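Local coordinates for UL37 (PDB 4K70), which is an inner tegument protein of pseudorabies virus, here its N-terminal half, and probably helps control the trafficking of viral particles inside the host cell, at residues F124-E129 with P166-L171; A116-D121 with R444-R449; L75-L80 with M174-D179. All coordinates share one frame; numbering follows the deposited sequence.

Contact 1 (F124-E129 with P166-L171); sequences FRLVSE and PRFATL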
loop_
_atom_site.group_PDB
_atom_site.type_symbol
_atom_site.label_atom_id
_atom_site.label_comp_id
_atom_site.label_asym_id
_atom_site.label_seq_id
_atom_site.Cartn_x
_atom_site.Cartn_y
_atom_site.Cartn_z
ATOM N N PHE A 124 -22.516 -4.333 -13.774
ATOM C CA PHE A 124 -22.254 -3.191 -14.637
ATOM C C PHE A 124 -22.252 -1.896 -13.838
ATOM O O PHE A 124 -21.353 -1.076 -13.971
ATOM C CB PHE A 124 -23.283 -3.100 -15.772
ATOM C CG PHE A 124 -23.038 -1.942 -16.709
ATOM C CD1 PHE A 124 -22.075 -2.034 -17.706
ATOM C CD2 PHE A 124 -23.743 -0.756 -16.572
ATOM C CE1 PHE A 124 -21.825 -0.968 -18.551
ATOM C CE2 PHE A 124 -23.497 0.315 -17.418
ATOM C CZ PHE A 124 -22.536 0.210 -18.407
ATOM N N ARG A 125 -23.281 -1.713 -13.017
ATOM C CA ARG A 125 -23.416 -0.506 -12.214
ATOM C C ARG A 125 -22.301 -0.347 -11.169
ATOM O O ARG A 125 -21.631 0.684 -11.132
ATOM C CB ARG A 125 -24.809 -0.458 -11.547
ATOM C CG ARG A 125 -25.126 0.844 -10.799
ATOM C CD ARG A 125 -26.523 0.819 -10.135
ATOM N NE ARG A 125 -26.641 -0.256 -9.156
ATOM C CZ ARG A 125 -27.420 -1.325 -9.299
ATOM N NH1 ARG A 125 -28.178 -1.464 -10.383
ATOM N NH2 ARG A 125 -27.446 -2.256 -8.350
ATOM N N LEU A 126 -22.110 -1.351 -10.313
ATOM C CA LEU A 126 -21.121 -1.244 -9.237
ATOM C C LEU A 126 -19.680 -1.191 -9.744
ATOM O O LEU A 126 -18.886 -0.413 -9.237
ATOM C CB LEU A 126 -21.261 -2.377 -8.218
ATOM C CG LEU A 126 -22.504 -2.342 -7.321
ATOM C CD1 LEU A 126 -22.509 -3.539 -6.380
ATOM C CD2 LEU A 126 -22.594 -1.033 -6.540
ATOM N N VAL A 127 -19.338 -2.014 -10.733
ATOM C CA VAL A 127 -17.953 -2.034 -11.201
ATOM C C VAL A 127 -17.614 -0.758 -11.962
ATOM O O VAL A 127 -16.508 -0.238 -11.851
ATOM C CB VAL A 127 -17.607 -3.313 -11.996
ATOM C CG1 VAL A 127 -16.143 -3.301 -12.419
ATOM C CG2 VAL A 127 -17.898 -4.555 -11.139
ATOM N N SER A 128 -18.574 -0.241 -12.719
ATOM C CA SER A 128 -18.420 1.058 -13.351
ATOM C C SER A 128 -18.129 2.121 -12.304
ATOM O O SER A 128 -17.224 2.921 -12.478
ATOM C CB SER A 128 -19.690 1.435 -14.124
ATOM O OG SER A 128 -19.786 0.693 -15.335
ATOM N N GLU A 129 -18.927 2.136 -11.233
ATOM C CA GLU A 129 -18.736 3.084 -10.137
ATOM C C GLU A 129 -17.396 2.893 -9.468
ATOM O O GLU A 129 -16.693 3.861 -9.194
ATOM C CB GLU A 129 -19.837 2.936 -9.086
ATOM C CG GLU A 129 -21.215 3.271 -9.604
ATOM C CD GLU A 129 -22.274 3.135 -8.521
ATOM O OE1 GLU A 129 -21.902 3.139 -7.325
ATOM O OE2 GLU A 129 -23.461 3.029 -8.863
ATOM N N PRO A 166 -18.794 0.117 1.991
ATOM C CA PRO A 166 -19.754 -0.991 2.067
ATOM C C PRO A 166 -20.550 -1.223 0.775
ATOM O O PRO A 166 -20.871 -2.366 0.471
ATOM C CB PRO A 166 -20.692 -0.568 3.208
ATOM C CG PRO A 166 -19.812 0.294 4.098
ATOM C CD PRO A 166 -18.939 1.060 3.114
ATOM N N ARG A 167 -20.861 -0.180 0.026
ATOM C CA ARG A 167 -21.605 -0.399 -1.217
ATOM C C ARG A 167 -20.809 -1.268 -2.197
ATOM O O ARG A 167 -21.383 -1.888 -3.102
ATOM C CB ARG A 167 -22.018 0.921 -1.863
ATOM C CG ARG A 167 -20.898 1.648 -2.530
ATOM C CD ARG A 167 -21.326 3.037 -3.007
ATOM N NE ARG A 167 -22.676 3.058 -3.569
ATOM C CZ ARG A 167 -23.025 2.514 -4.727
ATOM N NH1 ARG A 167 -22.118 1.881 -5.457
ATOM N NH2 ARG A 167 -24.284 2.595 -5.154
ATOM N N PHE A 168 -19.494 -1.336 -1.996
ATOM C CA PHE A 168 -18.647 -2.210 -2.820
ATOM C C PHE A 168 -18.271 -3.494 -2.104
ATOM O O PHE A 168 -17.342 -4.185 -2.519
ATOM C CB PHE A 168 -17.383 -1.471 -3.254
ATOM C CG PHE A 168 -17.654 -0.311 -4.158
ATOM C CD1 PHE A 168 -18.634 -0.401 -5.138
ATOM C CD2 PHE A 168 -16.956 0.880 -4.010
ATOM C CE1 PHE A 168 -18.905 0.670 -5.978
ATOM C CE2 PHE A 168 -17.213 1.956 -4.850
ATOM C CZ PHE A 168 -18.195 1.852 -5.834
ATOM N N ALA A 169 -18.968 -3.804 -1.014
ATOM C CA ALA A 169 -18.687 -5.026 -0.258
ATOM C C ALA A 169 -18.746 -6.305 -1.093
ATOM O O ALA A 169 -17.926 -7.202 -0.903
ATOM C CB ALA A 169 -19.602 -5.141 0.971
ATOM N N THR A 170 -19.703 -6.410 -2.011
ATOM C CA THR A 170 -19.791 -7.624 -2.828
ATOM C C THR A 170 -18.632 -7.744 -3.827
ATOM O O THR A 170 -18.390 -8.830 -4.352
ATOM C CB THR A 170 -21.140 -7.764 -3.568
ATOM O OG1 THR A 170 -21.358 -6.628 -4.416
ATOM C CG2 THR A 170 -22.295 -7.904 -2.549
ATOM N N LEU A 171 -17.896 -6.651 -4.057
ATOM C CA LEU A 171 -16.719 -6.700 -4.943
ATOM C C LEU A 171 -15.393 -6.903 -4.235
ATOM O O LEU A 171 -14.376 -7.145 -4.892
ATOM C CB LEU A 171 -16.579 -5.413 -5.759
ATOM C CG LEU A 171 -17.797 -4.898 -6.496
ATOM C CD1 LEU A 171 -17.422 -3.597 -7.194
ATOM C CD2 LEU A 171 -18.316 -5.948 -7.475
#
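Leu126 of helix 120-137 points at the 166-171 loop, and its two methyl groups straddle Arg167 O. CG stands anti to the carbonyl carbon (chi1 -70°). Leu126 CD1 reaches Thr170 OG1 at 3.8 Å. CD2 turns the other way, toward the Arg167 guanidinium and the Phe168 ring, with Phe168 CE1 4.1 Å from Leu126 CD2. One turn along, Glu129 presents its CB to the edge of that ring, 3.8 Å from Phe168 CZ. Arg167 CG lies over the centre of one face of the same ring. It gets there by the crowded first torsion, between the backbone N and the carbonyl carbon (chi1 75°), and a bend at chi3 then brings the guanidinium back to Glu129. Glu129 and Arg167 form a salt bridge. OE1 and NH1 are modelled too close, so the detail of this pair is uncertain. Deeper in, Leu171 CD2 meets Val127 CG2 at 3.9 Å. Trp130 of the same helix packs edge-to-face with Phe168. The loop is thus fixed to the helix by apolar packing inside and by one ion pair at the more exposed end. There, opposite charges lie side by side next to the Leu126 and Phe168 packing.

Contact 2 (A116-D121 with R444-R449); sequences AEFGPD and RAALLR. With NA (sodium ion), chain I.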
loop_
_atom_site.group_PDB
_atom_site.type_symbol
_atom_site.label_atom_id
_atom_site.label_comp_id
_atom_site.label_asym_id
_atom_site.label_seq_id
_atom_site.Cartn_x
_atom_site.Cartn_y
_atom_site.Cartn_z
ATOM N N ALA A 116 -30.081 -10.030 -10.377
ATOM C CA ALA A 116 -29.449 -10.638 -9.206
ATOM C C ALA A 116 -28.304 -9.764 -8.674
ATOM O O ALA A 116 -27.762 -8.931 -9.405
ATOM C CB ALA A 116 -28.948 -12.036 -9.526
ATOM N N GLU A 117 -27.958 -9.949 -7.399
ATOM C CA GLU A 117 -26.921 -9.147 -6.757
ATOM C C GLU A 117 -25.551 -9.371 -7.399
ATOM O O GLU A 117 -24.695 -8.496 -7.346
ATOM C CB GLU A 117 -26.899 -9.375 -5.235
ATOM C CG GLU A 117 -28.182 -8.878 -4.559
ATOM C CD GLU A 117 -28.165 -8.987 -3.036
ATOM O OE1 GLU A 117 -27.224 -8.479 -2.403
ATOM O OE2 GLU A 117 -29.107 -9.577 -2.466
ATOM N N PHE A 118 -25.373 -10.519 -8.046
ATOM C CA PHE A 118 -24.175 -10.759 -8.861
ATOM C C PHE A 118 -24.471 -10.879 -10.359
ATOM O O PHE A 118 -23.674 -11.442 -11.127
ATOM C CB PHE A 118 -23.403 -11.965 -8.340
ATOM C CG PHE A 118 -22.745 -11.712 -7.011
ATOM C CD1 PHE A 118 -21.531 -11.043 -6.942
ATOM C CD2 PHE A 118 -23.355 -12.116 -5.833
ATOM C CE1 PHE A 118 -20.923 -10.792 -5.707
ATOM C CE2 PHE A 118 -22.758 -11.875 -4.604
ATOM C CZ PHE A 118 -21.542 -11.214 -4.540
ATOM N N GLY A 119 -25.603 -10.306 -10.756
ATOM C CA GLY A 119 -26.051 -10.297 -12.135
ATOM C C GLY A 119 -25.413 -9.183 -12.944
ATOM O O GLY A 119 -24.608 -8.406 -12.424
ATOM N N PRO A 120 -25.756 -9.114 -14.236
ATOM C CA PRO A 120 -25.165 -8.170 -15.186
ATOM C C PRO A 120 -25.526 -6.726 -14.890
ATOM O O PRO A 120 -24.655 -5.873 -14.993
ATOM C CB PRO A 120 -25.746 -8.615 -16.546
ATOM C CG PRO A 120 -26.961 -9.441 -16.203
ATOM C CD PRO A 120 -26.606 -10.115 -14.907
ATOM N N ASP A 121 -26.779 -6.453 -14.534
ATOM C CA ASP A 121 -27.200 -5.095 -14.191
ATOM C C ASP A 121 -26.417 -4.581 -12.985
ATOM O O ASP A 121 -25.947 -3.450 -12.969
ATOM C CB ASP A 121 -28.691 -5.058 -13.822
ATOM C CG ASP A 121 -29.609 -5.497 -14.964
ATOM O OD1 ASP A 121 -29.142 -5.598 -16.126
ATOM O OD2 ASP A 121 -30.813 -5.727 -14.686
ATOM N N ARG A 444 -20.711 -13.033 0.785
ATOM C CA ARG A 444 -21.291 -14.368 0.927
ATOM C C ARG A 444 -22.787 -14.294 1.219
ATOM O O ARG A 444 -23.579 -15.021 0.612
ATOM C CB ARG A 444 -20.569 -15.151 2.032
ATOM C CG ARG A 444 -21.185 -16.508 2.361
ATOM C CD ARG A 444 -20.516 -17.147 3.573
ATOM N NE ARG A 444 -21.217 -18.359 3.988
ATOM C CZ ARG A 444 -22.266 -18.369 4.807
ATOM N NH1 ARG A 444 -22.727 -17.231 5.309
ATOM N NH2 ARG A 444 -22.856 -19.516 5.122
ATOM N N ALA A 445 -23.180 -13.410 2.134
ATOM C CA ALA A 445 -24.604 -13.213 2.426
ATOM C C ALA A 445 -25.393 -12.852 1.163
ATOM O O ALA A 445 -26.497 -13.349 0.951
ATOM C CB ALA A 445 -24.789 -12.148 3.482
ATOM N N ALA A 446 -24.820 -11.989 0.330
ATOM C CA ALA A 446 -25.451 -11.593 -0.924
ATOM C C ALA A 446 -25.606 -12.770 -1.889
ATOM O O ALA A 446 -26.670 -12.949 -2.483
ATOM C CB ALA A 446 -24.676 -10.464 -1.577
ATOM N N LEU A 447 -24.548 -13.562 -2.047
ATOM C CA LEU A 447 -24.584 -14.727 -2.932
ATOM C C LEU A 447 -25.613 -15.755 -2.466
ATOM O O LEU A 447 -26.363 -16.298 -3.272
ATOM C CB LEU A 447 -23.207 -15.378 -3.046
ATOM C CG LEU A 447 -23.042 -16.527 -4.052
ATOM C CD1 LEU A 447 -23.650 -16.186 -5.396
ATOM C CD2 LEU A 447 -21.578 -16.889 -4.223
ATOM N N LEU A 448 -25.656 -16.010 -1.162
ATOM C CA LEU A 448 -26.591 -16.991 -0.618
ATOM C C LEU A 448 -28.053 -16.553 -0.716
ATOM O O LEU A 448 -28.948 -17.395 -0.771
ATOM C CB LEU A 448 -26.237 -17.329 0.828
ATOM C CG LEU A 448 -24.982 -18.178 1.004
ATOM C CD1 LEU A 448 -24.755 -18.478 2.480
ATOM C CD2 LEU A 448 -25.103 -19.462 0.189
ATOM N N ARG A 449 -28.299 -15.244 -0.725
ATOM C CA ARG A 449 -29.648 -14.737 -0.961
ATOM C C ARG A 449 -30.104 -15.105 -2.372
ATOM O O ARG A 449 -31.270 -15.428 -2.600
ATOM C CB ARG A 449 -29.718 -13.218 -0.769
ATOM C CG ARG A 449 -29.595 -12.745 0.698
ATOM C CD ARG A 449 -30.039 -11.293 0.837
ATOM N NE ARG A 449 -29.135 -10.354 0.165
ATOM C CZ ARG A 449 -28.074 -9.801 0.744
ATOM N NH1 ARG A 449 -27.776 -10.096 2.003
ATOM N NH2 ARG A 449 -27.308 -8.955 0.073
HETATM NA NA NA I . -27.026 -5.880 -17.977
HETATM O O HOH W 1 -27.744 -6.814 -20.281
#
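A type I beta turn from Ala116 to Gly119 leads into helix 120-137, with Gly119 as its N-cap, and the turn packs against helix 438-458. Glu117 and Phe118, the two central residues of the turn, make the contact. Glu117 is extended beyond CG and crosses Arg449 at about a right angle. Arg449 bends at chi3 (-68°) and takes the carboxylate side-on. Arg449 NH2 donates to Glu117 OE1 at 2.5 Å, and Arg449 NE to Glu117 OE2 at 2.7 Å. Both oxygens use their syn lone pairs, and the two planar groups are nearly coplanar, 16° apart. One face of the guanidinium lies against its own helix, over Ala445 O and Ala446 CA. Ala446 CB touches the carboxylate, 3.3 Å from Glu117 OE1, and also meets Phe118 CE2 at 3.9 Å. The Phe118 ring turns its edge to the helix backbone, with Phe118 CE2 3.5 Å from Leu447 N. Leu447 CB is 3.9 Å from Phe118 CE2. At the far end of the segment, Asp121 OD1 binds a sodium ion at 2.8 Å, together with a water and Asn99. The turn is also tied to the helix by Glu450, which accepts a hydrogen bond from Glu117 N. Two fairly straight bonds, in the guanidinium plane, should fix the rotation of both charged groups, and the paired charges probably keep Glu117 ionised.

Contact 3 (L75-L80 with M174-D179); sequences LALWRL and MDFVQD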
loop_
_atom_site.group_PDB
_atom_site.type_symbol
_atom_site.label_atom_id
_atom_site.label_comp_id
_atom_site.label_asym_id
_atom_site.label_seq_id
_atom_site.Cartn_x
_atom_site.Cartn_y
_atom_site.Cartn_z
ATOM N N LEU A 75 -19.573 -14.124 -10.789
ATOM C CA LEU A 75 -18.702 -15.286 -10.709
ATOM C C LEU A 75 -17.529 -15.162 -11.675
ATOM O O LEU A 75 -16.424 -15.567 -11.346
ATOM C CB LEU A 75 -19.481 -16.568 -11.014
ATOM C CG LEU A 75 -20.565 -16.964 -10.007
ATOM C CD1 LEU A 75 -21.358 -18.170 -10.521
ATOM C CD2 LEU A 75 -19.932 -17.255 -8.646
ATOM N N ALA A 76 -17.782 -14.602 -12.854
ATOM C CA ALA A 76 -16.742 -14.421 -13.872
ATOM C C ALA A 76 -15.743 -13.344 -13.460
ATOM O O ALA A 76 -14.550 -13.452 -13.723
ATOM C CB ALA A 76 -17.376 -14.066 -15.220
ATOM N N LEU A 77 -16.237 -12.299 -12.814
ATOM C CA LEU A 77 -15.382 -11.197 -12.392
ATOM C C LEU A 77 -14.543 -11.560 -11.172
ATOM O O LEU A 77 -13.491 -10.962 -10.938
ATOM C CB LEU A 77 -16.231 -9.963 -12.081
ATOM C CG LEU A 77 -16.463 -8.878 -13.131
ATOM C CD1 LEU A 77 -16.175 -9.368 -14.535
ATOM C CD2 LEU A 77 -17.890 -8.347 -13.020
ATOM N N TRP A 78 -15.000 -12.546 -10.407
ATOM C CA TRP A 78 -14.419 -12.839 -9.091
ATOM C C TRP A 78 -12.951 -13.249 -9.158
ATOM O O TRP A 78 -12.142 -12.882 -8.297
ATOM C CB TRP A 78 -15.199 -13.961 -8.413
ATOM C CG TRP A 78 -15.229 -13.896 -6.906
ATOM C CD1 TRP A 78 -14.163 -13.955 -6.051
ATOM C CD2 TRP A 78 -16.401 -13.793 -6.078
ATOM N NE1 TRP A 78 -14.602 -13.884 -4.739
ATOM C CE2 TRP A 78 -15.970 -13.790 -4.734
ATOM C CE3 TRP A 78 -17.774 -13.711 -6.348
ATOM C CZ2 TRP A 78 -16.864 -13.697 -3.661
ATOM C CZ3 TRP A 78 -18.662 -13.621 -5.277
ATOM C CH2 TRP A 78 -18.201 -13.618 -3.953
ATOM N N ARG A 79 -12.607 -14.051 -10.158
ATOM C CA ARG A 79 -11.237 -14.543 -10.269
ATOM C C ARG A 79 -10.499 -13.834 -11.391
ATOM O O ARG A 79 -9.631 -14.409 -12.035
ATOM C CB ARG A 79 -11.216 -16.060 -10.466
ATOM C CG ARG A 79 -11.596 -16.863 -9.223
ATOM C CD ARG A 79 -12.101 -18.266 -9.580
ATOM N NE ARG A 79 -13.405 -18.225 -10.244
ATOM C CZ ARG A 79 -14.494 -18.865 -9.819
ATOM N NH1 ARG A 79 -14.448 -19.622 -8.728
ATOM N NH2 ARG A 79 -15.638 -18.751 -10.491
ATOM N N LEU A 80 -10.829 -12.567 -11.603
ATOM C CA LEU A 80 -10.288 -11.809 -12.724
ATOM C C LEU A 80 -8.843 -11.334 -12.487
ATOM O O LEU A 80 -8.521 -10.787 -11.436
ATOM C CB LEU A 80 -11.208 -10.622 -13.019
ATOM C CG LEU A 80 -11.050 -9.915 -14.358
ATOM C CD1 LEU A 80 -11.392 -10.879 -15.479
ATOM C CD2 LEU A 80 -11.937 -8.681 -14.401
ATOM N N MET A 174 -12.984 -9.832 -4.695
ATOM C CA MET A 174 -12.691 -10.171 -6.096
ATOM C C MET A 174 -11.245 -9.809 -6.423
ATOM O O MET A 174 -10.743 -8.774 -5.985
ATOM C CB MET A 174 -13.651 -9.489 -7.065
ATOM C CG MET A 174 -15.135 -9.818 -6.804
ATOM S SD MET A 174 -16.147 -9.274 -8.168
ATOM C CE MET A 174 -17.741 -9.984 -7.706
ATOM N N ASP A 175 -10.576 -10.657 -7.197
ATOM C CA ASP A 175 -9.144 -10.476 -7.451
ATOM C C ASP A 175 -8.789 -9.115 -8.043
ATOM O O ASP A 175 -7.814 -8.488 -7.622
ATOM C CB ASP A 175 -8.588 -11.610 -8.321
ATOM C CG ASP A 175 -8.633 -12.958 -7.617
ATOM O OD1 ASP A 175 -8.737 -12.978 -6.375
ATOM O OD2 ASP A 175 -8.567 -14.000 -8.300
ATOM N N PHE A 176 -9.555 -8.650 -9.024
ATOM C CA PHE A 176 -9.225 -7.361 -9.632
ATOM C C PHE A 176 -9.279 -6.194 -8.630
ATOM O O PHE A 176 -8.543 -5.212 -8.758
ATOM C CB PHE A 176 -10.070 -7.083 -10.885
ATOM C CG PHE A 176 -11.505 -6.756 -10.595
ATOM C CD1 PHE A 176 -12.457 -7.763 -10.491
ATOM C CD2 PHE A 176 -11.911 -5.439 -10.462
ATOM C CE1 PHE A 176 -13.785 -7.462 -10.239
ATOM C CE2 PHE A 176 -13.244 -5.129 -10.202
ATOM C CZ PHE A 176 -14.182 -6.144 -10.092
ATOM N N VAL A 177 -10.140 -6.301 -7.623
ATOM C CA VAL A 177 -10.194 -5.262 -6.603
ATOM C C VAL A 177 -8.946 -5.264 -5.726
ATOM O O VAL A 177 -8.366 -4.217 -5.450
ATOM C CB VAL A 177 -11.436 -5.390 -5.707
ATOM C CG1 VAL A 177 -11.266 -4.514 -4.473
ATOM C CG2 VAL A 177 -12.702 -5.010 -6.494
ATOM N N GLN A 178 -8.553 -6.444 -5.270
ATOM C CA GLN A 178 -7.377 -6.583 -4.417
ATOM C C GLN A 178 -6.090 -6.220 -5.173
ATOM O O GLN A 178 -5.162 -5.637 -4.598
ATOM C CB GLN A 178 -7.315 -8.000 -3.837
ATOM C CG GLN A 178 -8.499 -8.284 -2.925
ATOM C CD GLN A 178 -8.498 -7.341 -1.739
ATOM O OE1 GLN A 178 -7.433 -6.985 -1.246
ATOM N NE2 GLN A 178 -9.677 -6.923 -1.288
ATOM N N ASP A 179 -6.047 -6.549 -6.465
ATOM C CA ASP A 179 -4.939 -6.120 -7.313
ATOM C C ASP A 179 -4.946 -4.604 -7.476
ATOM O O ASP A 179 -3.890 -3.978 -7.487
ATOM C CB ASP A 179 -4.998 -6.785 -8.700
ATOM C CG ASP A 179 -4.660 -8.272 -8.657
ATOM O OD1 ASP A 179 -4.047 -8.718 -7.661
ATOM O OD2 ASP A 179 -5.017 -8.995 -9.615
#
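The C-terminal end of helix 63-78 meets the N-terminal end of helix 175-188 closely, with Trp78 CA 4.4 Å from Met174 CA. Asp175 N donates to Trp78 O at 2.9 Å. The bond is almost straight at the hydrogen (174°), but the donor sits above the carbonyl plane and not on a lone pair. Met174 CA also makes a CA-H...O contact with that oxygen. The Met174 side chain, extended beyond CG, crosses the Trp78 indole at about a right angle. Its CG lies over the face of the five-membered ring, 4.2 Å from the centroid, as a CH-pi contact. SD follows obliquely, a Met-aromatic contact, and also packs on Leu77 CB. Met174 CE reaches Trp78 CE3 at 4.0 Å. Trp78 NE1 is hydrogen-bonded to Asp173 OD2, which helps to hold the indole. This is an end-to-end junction of two helices in an all-helical protein, with Met174 as the N-cap of the second. Helix 464-481 closes over it: Trp472 packs edge-to-face with Trp78, and Arg476 forms a salt bridge with Asp175 OD1. Asp175 OD2 lies 3.4 Å from Arg79 CA, and Asp175 CB sits against Leu80 O. Phe176 takes the crowded first torsion, with CG between the backbone N and the carbonyl carbon (chi1 72°). This sets the ring edge against Leu77 O, 3.4 Å from Phe176 CD1. Leu77 CB is 4.0 Å from Phe176 CE1, and Leu80 CB is as far from Phe176 CD1. Asp179, one turn beyond Asp175, has been seen as a calcium ligand in this protein, though that ion is not bound to this chain in the model.

The three contacts lie on the same side of the chain's centre and adjoin one another. Contacts 1 and 2 both use helix 120-137, and their centres are 11 Å apart. They meet where Thr170 CG2 touches Ala446 CB at 3.6 Å. Contact 3 joins contact 2 through Phe118, whose CE1 is 3.6 Å from Trp78 CZ3. It joins contact 1 where Val177 CG2 lies 3.2 Å from Leu171 O. Along the chain, contact 1 is nested inside the loops closed by the other two, while contacts 2 and 3 cross. Contact 2 carries a sodium ligand. The Asp179 side chain in contact 3 is about 7 Å from a bound sodium ion and about 11 Å from a bound calcium ion.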